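Long-range contacts in LPS-assembly lipoprotein LptE (Acinetobacter baumannii, PDB 5TSE), which probably works with LptD to assemble lipopolysaccharide at the surface of the outer membrane, binding the lipopolysaccharide and supporting the proper assembly of LptD: residues Leu67-Leu72 / Ala96-Tyr102; Leu11-Leu16 / Ile133-Arg137; Gln30-Tyr34 / Ile122-Gln127; Tyr49-Glu55 / Val76-Asp82. The contacts are given in a common frame with arbitrary orientation. Residues are numbered along the deposited sequence.

Interaction 1 (Leu67-Leu72 / Ala96-Tyr102)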
# COMPACT_ATOMS: atom_id res chain seq x y z
N LEU A 67 -26.23 -3.97 12.37
CA LEU A 67 -26.49 -2.66 11.81
C LEU A 67 -25.86 -2.61 10.41
O LEU A 67 -25.16 -3.55 10.02
CB LEU A 67 -25.91 -1.57 12.72
CG LEU A 67 -24.42 -1.58 13.12
CD1 LEU A 67 -23.49 -1.25 11.96
CD2 LEU A 67 -24.20 -0.60 14.27
N THR A 68 -26.12 -1.53 9.67
CA THR A 68 -25.58 -1.35 8.33
C THR A 68 -24.23 -0.64 8.42
O THR A 68 -24.14 0.43 9.00
CB THR A 68 -26.55 -0.56 7.44
OG1 THR A 68 -27.79 -1.25 7.38
CG2 THR A 68 -25.99 -0.42 6.02
N GLU A 69 -23.21 -1.21 7.81
CA GLU A 69 -21.85 -0.69 7.88
C GLU A 69 -21.14 -0.49 6.53
O GLU A 69 -21.13 -1.38 5.68
CB GLU A 69 -21.05 -1.65 8.76
CG GLU A 69 -19.57 -1.38 8.88
CD GLU A 69 -18.92 -2.24 9.95
OE1 GLU A 69 -19.44 -2.25 11.09
OE2 GLU A 69 -17.87 -2.86 9.68
N VAL A 70 -20.54 0.69 6.36
CA VAL A 70 -19.78 1.01 5.15
C VAL A 70 -18.30 0.79 5.45
O VAL A 70 -17.74 1.48 6.29
CB VAL A 70 -19.97 2.47 4.71
CG1 VAL A 70 -19.08 2.79 3.50
CG2 VAL A 70 -21.43 2.73 4.36
N LEU A 71 -17.67 -0.16 4.74
CA LEU A 71 -16.26 -0.48 4.95
C LEU A 71 -15.41 -0.11 3.73
O LEU A 71 -15.65 -0.59 2.62
CB LEU A 71 -16.10 -1.94 5.35
CG LEU A 71 -14.68 -2.47 5.64
CD1 LEU A 71 -14.69 -3.68 6.54
CD2 LEU A 71 -13.89 -2.76 4.37
N LEU A 72 -14.41 0.74 3.96
CA LEU A 72 -13.52 1.23 2.92
C LEU A 72 -12.22 0.45 3.00
O LEU A 72 -11.48 0.56 3.97
CB LEU A 72 -13.29 2.73 3.13
CG LEU A 72 -14.61 3.55 3.19
CD1 LEU A 72 -14.36 4.95 3.69
CD2 LEU A 72 -15.32 3.58 1.85
N ALA A 96 -5.71 -2.65 4.14
CA ALA A 96 -6.01 -1.73 5.23
C ALA A 96 -7.48 -1.41 5.10
O ALA A 96 -8.02 -1.44 4.00
CB ALA A 96 -5.18 -0.46 5.12
N ALA A 97 -8.12 -1.10 6.22
CA ALA A 97 -9.54 -0.83 6.20
C ALA A 97 -10.04 -0.05 7.39
O ALA A 97 -9.52 -0.19 8.49
CB ALA A 97 -10.28 -2.15 6.12
N ARG A 98 -11.07 0.75 7.16
CA ARG A 98 -11.76 1.48 8.20
C ARG A 98 -13.23 1.44 7.84
O ARG A 98 -13.58 1.41 6.65
CB ARG A 98 -11.30 2.94 8.27
CG ARG A 98 -9.87 3.17 8.68
CD ARG A 98 -9.57 2.66 10.07
NE ARG A 98 -8.23 3.07 10.50
CZ ARG A 98 -7.09 2.47 10.17
NH1 ARG A 98 -7.07 1.41 9.35
NH2 ARG A 98 -5.94 2.95 10.63
N SER A 99 -14.10 1.40 8.85
CA SER A 99 -15.55 1.40 8.61
C SER A 99 -16.29 2.23 9.63
O SER A 99 -15.84 2.37 10.75
CB SER A 99 -16.12 -0.02 8.62
OG SER A 99 -15.89 -0.65 9.85
N TYR A 100 -17.45 2.74 9.23
CA TYR A 100 -18.31 3.52 10.11
C TYR A 100 -19.75 2.97 10.02
O TYR A 100 -20.09 2.23 9.08
CB TYR A 100 -18.26 5.01 9.74
CG TYR A 100 -18.83 5.36 8.38
CD1 TYR A 100 -18.09 5.21 7.23
CD2 TYR A 100 -20.12 5.87 8.26
CE1 TYR A 100 -18.61 5.54 6.00
CE2 TYR A 100 -20.65 6.20 7.02
CZ TYR A 100 -19.88 6.04 5.89
OH TYR A 100 -20.41 6.36 4.65
N GLN A 101 -20.58 3.34 10.99
CA GLN A 101 -21.97 2.90 11.00
C GLN A 101 -22.79 3.78 10.05
O GLN A 101 -22.86 4.99 10.24
CB GLN A 101 -22.56 3.00 12.41
CG GLN A 101 -24.03 2.56 12.50
CD GLN A 101 -24.69 2.87 13.84
OE1 GLN A 101 -24.03 3.27 14.80
NE2 GLN A 101 -26.00 2.67 13.89
N TYR A 102 -23.40 3.17 9.04
CA TYR A 102 -24.27 3.92 8.14
C TYR A 102 -25.50 4.30 8.96
O TYR A 102 -26.08 3.47 9.66
CB TYR A 102 -24.68 3.10 6.92
CG TYR A 102 -25.76 3.74 6.07
CD1 TYR A 102 -25.45 4.70 5.10
CD2 TYR A 102 -27.10 3.40 6.25
CE1 TYR A 102 -26.45 5.29 4.33
CE2 TYR A 102 -28.11 3.98 5.49
CZ TYR A 102 -27.78 4.92 4.53
OH TYR A 102 -28.79 5.49 3.78
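Five backbone hydrogen bonds tie Leu67-Leu72 to the antiparallel Ala96-Tyr102, the short strand axes approaching to 4.7 Å at 159°. Val70 and Tyr100 form one hydrogen-bonded pair, with Val70 N to Tyr100 O and Tyr100 N to Val70 O both 3.2 Å; Leu72 and Arg98 form the next, with Leu72 N to Arg98 O at 2.9 Å and Arg98 N to Leu72 O at 3.2 Å. At the open end of this hairpin, Tyr102 N donates to Thr68 O at 2.8 Å. CA-H...O contacts supplement these bonds, from Ser99 CA to Val70 O at 3.2 Å and, past the last pair, from Ala97 CA to Leu72 O at 3.3 Å.

Apolar contacts divide between the two faces. On the face carrying Val70, Leu72 and Tyr100, the tyrosine ring leans back over the neighbouring strand and brings CE1 to 3.6 Å from Val70 CB, while its hydroxyl reaches Glu114 of helix 110-134. On the other face, Leu71 CD2 lies 4.1 Å from Ala97 CB.

Polar side-chain links across the pair are sparse: Ser99 OG makes a weak hydrogen bond of 3.0 Å to Glu69 OE2. Arg98 turns away, its NH1 donating to Ala97 O at 3.0 Å and also forming a salt bridge with Asp124 of the helix.

This is the regular two-stranded pairing of a beta hairpin, here strands 68-81 and 92-101, with one face covered by helix 110-134.

Interaction 2 (Leu11-Leu16 / Ile133-Arg137)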
# COMPACT_ATOMS: atom_id res chain seq x y z
N LEU A 11 19.05 -2.61 6.09
CA LEU A 11 18.13 -2.30 5.01
C LEU A 11 18.56 -3.08 3.78
O LEU A 11 19.47 -2.68 3.06
CB LEU A 11 18.15 -0.79 4.76
CG LEU A 11 17.14 -0.15 3.83
CD1 LEU A 11 15.73 -0.42 4.31
CD2 LEU A 11 17.43 1.34 3.76
N VAL A 12 17.91 -4.23 3.59
CA VAL A 12 18.20 -5.15 2.46
C VAL A 12 18.03 -4.55 1.05
O VAL A 12 18.71 -5.00 0.11
CB VAL A 12 17.39 -6.48 2.58
CG1 VAL A 12 17.92 -7.35 3.72
CG2 VAL A 12 15.91 -6.20 2.75
N TYR A 13 17.13 -3.57 0.89
CA TYR A 13 16.88 -2.91 -0.40
C TYR A 13 17.17 -1.41 -0.27
O TYR A 13 16.26 -0.60 -0.01
CB TYR A 13 15.43 -3.12 -0.85
CG TYR A 13 14.95 -4.54 -0.73
CD1 TYR A 13 15.38 -5.52 -1.63
CD2 TYR A 13 14.04 -4.90 0.26
CE1 TYR A 13 14.93 -6.84 -1.52
CE2 TYR A 13 13.59 -6.20 0.38
CZ TYR A 13 14.02 -7.17 -0.51
OH TYR A 13 13.56 -8.46 -0.38
N LYS A 14 18.43 -1.04 -0.49
CA LYS A 14 18.86 0.35 -0.34
C LYS A 14 18.27 1.29 -1.37
O LYS A 14 17.80 2.37 -1.03
CB LYS A 14 20.39 0.49 -0.42
CG LYS A 14 21.22 -0.20 0.66
CD LYS A 14 21.37 -1.70 0.43
CE LYS A 14 22.43 -2.29 1.34
NZ LYS A 14 22.67 -3.73 1.05
N LYS A 15 18.33 0.90 -2.64
CA LYS A 15 17.85 1.74 -3.73
C LYS A 15 16.63 1.16 -4.42
O LYS A 15 16.61 -0.01 -4.79
CB LYS A 15 18.96 1.95 -4.75
CG LYS A 15 20.20 2.64 -4.22
CD LYS A 15 21.22 2.81 -5.33
CE LYS A 15 22.50 3.46 -4.84
NZ LYS A 15 23.48 3.64 -5.95
N LEU A 16 15.61 2.00 -4.60
CA LEU A 16 14.37 1.60 -5.24
C LEU A 16 13.78 2.58 -6.23
O LEU A 16 14.08 3.78 -6.23
CB LEU A 16 13.28 1.32 -4.20
CG LEU A 16 13.32 0.01 -3.41
CD1 LEU A 16 12.09 -0.10 -2.53
CD2 LEU A 16 13.37 -1.17 -4.37
N ILE A 133 9.28 -3.94 3.72
CA ILE A 133 10.50 -3.77 2.93
C ILE A 133 11.67 -3.53 3.89
O ILE A 133 12.64 -4.27 3.90
CB ILE A 133 10.37 -2.62 1.92
CG1 ILE A 133 9.40 -3.03 0.80
CG2 ILE A 133 11.70 -2.24 1.30
CD1 ILE A 133 9.05 -1.92 -0.14
N SER A 134 11.53 -2.49 4.72
CA SER A 134 12.55 -2.10 5.70
C SER A 134 12.87 -3.20 6.72
O SER A 134 14.00 -3.30 7.18
CB SER A 134 12.09 -0.85 6.45
OG SER A 134 10.85 -1.08 7.11
N ALA A 135 11.87 -4.02 7.04
CA ALA A 135 12.01 -5.14 7.99
C ALA A 135 12.30 -6.49 7.30
O ALA A 135 12.28 -7.52 7.97
CB ALA A 135 10.76 -5.25 8.86
N ASN A 136 12.56 -6.48 5.99
CA ASN A 136 12.88 -7.70 5.23
C ASN A 136 11.95 -8.86 5.59
O ASN A 136 12.41 -9.94 5.96
CB ASN A 136 14.35 -8.10 5.48
CG ASN A 136 14.76 -9.36 4.73
OD1 ASN A 136 14.28 -9.63 3.63
ND2 ASN A 136 15.65 -10.14 5.33
N ARG A 137 10.64 -8.61 5.48
CA ARG A 137 9.66 -9.62 5.83
C ARG A 137 8.94 -10.17 4.57
O ARG A 137 7.77 -10.56 4.64
CB ARG A 137 8.66 -9.04 6.85
CG ARG A 137 7.98 -10.10 7.71
CD ARG A 137 8.91 -10.62 8.80
NE ARG A 137 8.56 -11.98 9.23
CZ ARG A 137 7.54 -12.31 10.02
NH1 ARG A 137 7.34 -13.59 10.33
NH2 ARG A 137 6.71 -11.38 10.49
O HOH W 1 12.31 -9.19 2.26
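Ile133, in the last turn of its helix, gives up the most surface to this contact. Its CG2 lies 3.7 Å from Tyr13 CD2, and its CD1 reaches out to Leu16 CD1 at 4.3 Å, so one side chain bridges the loop and the start of the strand that follows it. Asn136 comes next. With positive phi, it is the C-prime residue of the Schellman motif that ends the helix, in which Arg137 N bonds to the O of Gln132 and Asn136 N to Ile133 O at 3.0 Å, and this turn leaves Asn136 CB 3.7 Å from Val12 CG2. Val12, whose CA-to-CB bond points toward the helix end, also places CG2 4.0 Å from Ile133 O. No direct hydrogen bond crosses between the segments; instead a water accepts from Tyr13 OH at 3.0 Å and donates to Asn136 OD1 at 2.4 Å. Leu11 closes the other flank, with CD1 3.9 Å from Ser134 CA. The N-terminal loop thus lies against the C-terminal end of helix 110-134. Ile133 also packs on Leu51 of strand 49-64, and Leu16 on Tyr49 of that strand, while Lys15 and Leu16 begin strand 15-19, which runs between strands 41-42 and 49-64 in the sheet.

Interaction 3 (Gln30-Tyr34 / Ile122-Gln127)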
# COMPACT_ATOMS: atom_id res chain seq x y z
N GLN A 30 2.60 8.97 -0.66
CA GLN A 30 2.81 8.44 0.68
C GLN A 30 3.93 7.40 0.74
O GLN A 30 4.68 7.37 1.71
CB GLN A 30 1.49 7.88 1.25
CG GLN A 30 0.38 8.92 1.31
CD GLN A 30 0.73 10.11 2.20
OE1 GLN A 30 0.60 10.05 3.43
NE2 GLN A 30 1.13 11.21 1.59
N LEU A 31 4.07 6.56 -0.29
CA LEU A 31 5.16 5.58 -0.29
C LEU A 31 6.49 6.26 -0.27
O LEU A 31 7.41 5.80 0.41
CB LEU A 31 5.13 4.66 -1.51
CG LEU A 31 4.07 3.59 -1.52
CD1 LEU A 31 4.06 2.88 -2.87
CD2 LEU A 31 4.32 2.61 -0.37
N LYS A 32 6.61 7.35 -1.02
CA LYS A 32 7.86 8.09 -1.11
C LYS A 32 8.28 8.69 0.22
O LYS A 32 9.43 8.51 0.63
CB LYS A 32 7.78 9.16 -2.21
CG LYS A 32 7.82 8.59 -3.62
CD LYS A 32 7.72 9.67 -4.68
CE LYS A 32 7.84 9.08 -6.08
NZ LYS A 32 7.66 10.09 -7.15
N VAL A 33 7.37 9.39 0.91
CA VAL A 33 7.73 10.00 2.20
C VAL A 33 8.21 8.94 3.20
O VAL A 33 9.27 9.10 3.80
CB VAL A 33 6.59 10.88 2.82
CG1 VAL A 33 6.19 11.98 1.85
CG2 VAL A 33 5.37 10.06 3.20
N TYR A 34 7.47 7.84 3.31
CA TYR A 34 7.80 6.77 4.24
C TYR A 34 9.04 5.95 3.84
O TYR A 34 9.86 5.61 4.70
CB TYR A 34 6.58 5.86 4.51
CG TYR A 34 5.41 6.61 5.09
CD1 TYR A 34 5.56 7.38 6.24
CD2 TYR A 34 4.14 6.51 4.54
CE1 TYR A 34 4.49 8.07 6.80
CE2 TYR A 34 3.06 7.20 5.09
CZ TYR A 34 3.25 7.98 6.23
OH TYR A 34 2.20 8.67 6.81
N ILE A 122 -5.14 4.64 2.92
CA ILE A 122 -3.99 4.73 2.01
C ILE A 122 -2.71 4.90 2.81
O ILE A 122 -1.75 4.17 2.62
CB ILE A 122 -4.15 5.90 1.02
CG1 ILE A 122 -5.28 5.58 0.05
CG2 ILE A 122 -2.85 6.15 0.25
CD1 ILE A 122 -5.65 6.71 -0.90
N ASP A 123 -2.73 5.86 3.73
CA ASP A 123 -1.59 6.14 4.60
C ASP A 123 -1.16 4.87 5.36
O ASP A 123 -0.00 4.49 5.33
CB ASP A 123 -1.95 7.23 5.59
CG ASP A 123 -0.77 7.73 6.35
OD1 ASP A 123 0.14 8.30 5.69
OD2 ASP A 123 -0.75 7.59 7.59
N ASP A 124 -2.13 4.23 6.02
CA ASP A 124 -1.92 2.99 6.78
C ASP A 124 -1.23 1.97 5.89
O ASP A 124 -0.18 1.43 6.24
CB ASP A 124 -3.30 2.48 7.29
CG ASP A 124 -3.25 1.11 8.05
OD1 ASP A 124 -2.32 0.31 7.85
OD2 ASP A 124 -4.18 0.84 8.85
N LEU A 125 -1.79 1.75 4.70
CA LEU A 125 -1.22 0.79 3.78
C LEU A 125 0.19 1.18 3.31
O LEU A 125 1.05 0.33 3.21
CB LEU A 125 -2.14 0.55 2.58
CG LEU A 125 -1.71 -0.56 1.62
CD1 LEU A 125 -1.43 -1.86 2.38
CD2 LEU A 125 -2.75 -0.79 0.55
N ALA A 126 0.44 2.47 3.07
CA ALA A 126 1.78 2.92 2.66
C ALA A 126 2.82 2.52 3.72
O ALA A 126 3.94 2.07 3.40
CB ALA A 126 1.81 4.43 2.43
N GLN A 127 2.44 2.67 5.00
CA GLN A 127 3.31 2.34 6.13
C GLN A 127 3.54 0.82 6.22
O GLN A 127 4.67 0.40 6.47
CB GLN A 127 2.75 2.91 7.45
CG GLN A 127 2.62 4.43 7.42
CD GLN A 127 2.21 5.05 8.76
OE1 GLN A 127 2.71 4.67 9.81
NE2 GLN A 127 1.32 6.04 8.71
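Ile122 begins the contact modestly, its CG2 4.4 Å from Gln30 CG, while the same side chain packs on Asp26 and Leu27 one turn earlier in the facing helix. Asp123 supplies the polar centre: Tyr34 OH donates a very short hydrogen bond of 2.4 Å to Asp123 OD1. A turn further on, Ala126 points directly at helix 25-37, and its small side chain lets the backbones come together, Ala126 CA lying 5.2 Å from Leu31 CA. Its CB meets Gln30 CB at 3.7 Å, Tyr34 CD2 at 3.8 Å and Leu31 CD2 at 4.2 Å, so the methyl group sits among three side chains of the partner helix. Gln127 then lays its aliphatic part over the tyrosine: CG is 3.8 Å from the centroid of the Tyr34 ring and only 16° off the ring normal, a CH-pi contact. Its NE2 gives a weak hydrogen bond to Asp123 OD2 at 2.8 Å, linking the two residues that hold Tyr34 from the same helix.

The short axes approach to 9.0 Å and cross at -45°, with the two helices running in broadly the same direction. Leu31 also packs on Ile129 and Tyr34 on Thr130, extending the contact along helix 110-134. Leu125 of that helix turns instead to the sheet, meeting Leu74 and Val76 of strand 68-81 and Leu94 and Ala96 of strand 92-101.

Interaction 4 (Tyr49-Glu55 / Val76-Asp82). With FMT (formic acid), chain D.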
# COMPACT_ATOMS: atom_id res chain seq x y z
N TYR A 49 16.66 -1.57 -7.07
CA TYR A 49 15.60 -2.54 -7.30
C TYR A 49 14.31 -1.82 -7.71
O TYR A 49 14.28 -0.60 -7.86
CB TYR A 49 15.43 -3.47 -6.08
CG TYR A 49 16.62 -4.40 -5.90
CD1 TYR A 49 16.71 -5.59 -6.63
CD2 TYR A 49 17.66 -4.09 -5.02
CE1 TYR A 49 17.79 -6.44 -6.48
CE2 TYR A 49 18.74 -4.94 -4.86
CZ TYR A 49 18.81 -6.12 -5.60
OH TYR A 49 19.88 -6.97 -5.46
N VAL A 50 13.26 -2.60 -7.94
CA VAL A 50 12.00 -2.06 -8.35
C VAL A 50 10.89 -2.64 -7.51
O VAL A 50 10.72 -3.85 -7.43
CB VAL A 50 11.70 -2.39 -9.84
CG1 VAL A 50 10.32 -1.89 -10.24
CG2 VAL A 50 12.79 -1.80 -10.75
N LEU A 51 10.13 -1.75 -6.88
CA LEU A 51 8.99 -2.10 -6.08
C LEU A 51 7.79 -2.08 -7.00
O LEU A 51 7.26 -1.01 -7.29
CB LEU A 51 8.83 -1.08 -4.95
CG LEU A 51 7.57 -1.15 -4.09
CD1 LEU A 51 7.25 -2.57 -3.67
CD2 LEU A 51 7.73 -0.23 -2.89
N ARG A 52 7.41 -3.26 -7.50
CA ARG A 52 6.28 -3.39 -8.41
C ARG A 52 5.00 -3.70 -7.66
O ARG A 52 4.94 -4.70 -6.93
CB ARG A 52 6.52 -4.47 -9.48
CG ARG A 52 5.41 -4.53 -10.53
CD ARG A 52 5.85 -5.16 -11.86
NE ARG A 52 5.74 -6.62 -11.99
CZ ARG A 52 4.84 -7.26 -12.76
NH1 ARG A 52 4.85 -8.59 -12.80
NH2 ARG A 52 3.94 -6.61 -13.50
N VAL A 53 4.01 -2.82 -7.81
CA VAL A 53 2.69 -3.02 -7.25
C VAL A 53 1.95 -3.63 -8.40
O VAL A 53 1.69 -2.94 -9.37
CB VAL A 53 2.01 -1.70 -6.81
CG1 VAL A 53 0.52 -1.92 -6.57
CG2 VAL A 53 2.68 -1.17 -5.56
N LEU A 54 1.65 -4.92 -8.31
CA LEU A 54 0.93 -5.61 -9.39
C LEU A 54 -0.56 -5.36 -9.36
O LEU A 54 -1.21 -5.29 -10.41
CB LEU A 54 1.17 -7.13 -9.35
CG LEU A 54 2.60 -7.62 -9.60
CD1 LEU A 54 3.50 -7.27 -8.42
CD2 LEU A 54 2.61 -9.12 -9.87
N GLU A 55 -1.10 -5.23 -8.15
CA GLU A 55 -2.53 -4.99 -7.97
C GLU A 55 -2.77 -3.94 -6.90
O GLU A 55 -2.19 -3.98 -5.84
CB GLU A 55 -3.24 -6.28 -7.58
CG GLU A 55 -3.30 -7.34 -8.67
CD GLU A 55 -4.19 -6.93 -9.84
OE1 GLU A 55 -4.04 -7.52 -10.93
OE2 GLU A 55 -5.03 -6.02 -9.68
N VAL A 76 -3.38 -4.35 -1.68
CA VAL A 76 -2.24 -4.25 -2.62
C VAL A 76 -1.35 -5.49 -2.62
O VAL A 76 -0.99 -6.00 -1.56
CB VAL A 76 -1.35 -3.00 -2.33
CG1 VAL A 76 -0.06 -3.04 -3.14
CG2 VAL A 76 -2.10 -1.72 -2.65
N THR A 77 -1.03 -5.97 -3.82
CA THR A 77 -0.12 -7.10 -4.01
C THR A 77 1.13 -6.50 -4.64
O THR A 77 1.05 -5.74 -5.61
CB THR A 77 -0.72 -8.20 -4.89
OG1 THR A 77 -1.91 -8.72 -4.25
CG2 THR A 77 0.27 -9.35 -5.10
N PHE A 78 2.29 -6.81 -4.09
CA PHE A 78 3.53 -6.28 -4.61
C PHE A 78 4.69 -7.24 -4.40
O PHE A 78 4.65 -8.09 -3.51
CB PHE A 78 3.85 -4.95 -3.93
CG PHE A 78 4.27 -5.10 -2.50
CD1 PHE A 78 3.33 -5.19 -1.48
CD2 PHE A 78 5.63 -5.15 -2.16
CE1 PHE A 78 3.72 -5.33 -0.16
CE2 PHE A 78 6.02 -5.28 -0.83
CZ PHE A 78 5.07 -5.37 0.17
N GLN A 79 5.73 -7.07 -5.20
CA GLN A 79 6.92 -7.89 -5.10
C GLN A 79 8.10 -7.07 -5.56
O GLN A 79 7.95 -6.22 -6.43
CB GLN A 79 6.78 -9.15 -5.96
CG GLN A 79 6.77 -8.90 -7.46
CD GLN A 79 6.42 -10.14 -8.29
OE1 GLN A 79 6.09 -11.19 -7.75
NE2 GLN A 79 6.50 -10.00 -9.61
N ILE A 80 9.26 -7.31 -4.97
CA ILE A 80 10.46 -6.61 -5.40
C ILE A 80 11.04 -7.33 -6.62
O ILE A 80 11.07 -8.56 -6.68
CB ILE A 80 11.55 -6.58 -4.32
CG1 ILE A 80 11.03 -5.98 -3.01
CG2 ILE A 80 12.75 -5.77 -4.81
CD1 ILE A 80 10.64 -4.53 -3.09
N GLU A 81 11.49 -6.55 -7.59
CA GLU A 81 12.13 -7.06 -8.78
C GLU A 81 13.37 -6.23 -9.00
O GLU A 81 13.46 -5.11 -8.49
CB GLU A 81 11.24 -6.88 -10.02
CG GLU A 81 9.93 -7.65 -10.01
CD GLU A 81 9.13 -7.44 -11.28
OE1 GLU A 81 9.56 -6.64 -12.15
OE2 GLU A 81 8.07 -8.07 -11.42
N ASP A 82 14.32 -6.78 -9.74
CA ASP A 82 15.53 -6.03 -10.10
C ASP A 82 15.22 -5.33 -11.42
O ASP A 82 14.16 -5.55 -12.01
CB ASP A 82 16.77 -6.93 -10.20
CG ASP A 82 16.65 -7.99 -11.28
OD1 ASP A 82 15.83 -7.83 -12.20
OD2 ASP A 82 17.41 -8.98 -11.22
C FMT D . -5.41 -7.48 -5.20
O1 FMT D . -4.33 -7.97 -4.92
O2 FMT D . -5.57 -6.17 -5.06
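A classic beta bulge interrupts the antiparallel hairpin of strands 49-64 and 68-81 where Leu54 and Glu55 both face Thr77. Thr77 O accepts from Leu54 N at 2.9 Å and, weakly, from Glu55 N at 3.4 Å, while Thr77 N returns a bond to Glu55 O at 3.1 Å; the extra residue shifts the register by one. Before the bulge the pairing is regular. Val50 N to Glu81 O is 2.6 Å and Glu81 N to Val50 O 2.8 Å; Arg52 N to Gln79 O is 3.2 Å and Gln79 N to Arg52 O 3.0 Å.

The two faces differ in chemistry. On one, Arg52 NE forms a salt bridge with Glu81 OE2 at 2.8 Å, and the same oxygen accepts from Gln79 NE2 at 3.1 Å. Thr77 OG1 bonds at 2.6 Å to O1 of a formic acid molecule, probably from the crystallisation liquor, which Thr57 also holds. On the other face, Leu51 CD1 touches Phe78 CD2 at 3.4 Å and Ile80 CD1 at 4.0 Å, and Val53 CG1 meets Val76 CG1 at 3.7 Å.

This apolar face is covered by helix 110-134, where Leu51 packs on Ile133, Val76 on Leu125 and Phe78 on Ile129. Strand 15-19 continues the sheet beside strand 49-64, and strand 92-101 beside strand 68-81.

Overall arrangement
Interactions 1 and 4 share strand 68-81 but pair it with different neighbours, on opposite sides of the chain's centre, with centres 29 Å apart. Both rest on backbone hydrogen bonds, whereas interactions 2 and 3 depend on side chains and use helix 110-134. Interaction 3 lies nearest the middle of the chain and interaction 1 farthest out; all four are partly buried, interaction 4 having the most buried residues. The helix connects them: Asp124 in interaction 3 forms a salt bridge with Arg98 in interaction 1, Leu125 packs on Val76 of interaction 4, and Ile133 of interaction 2 on Leu51. Interactions 1 and 2 do not touch.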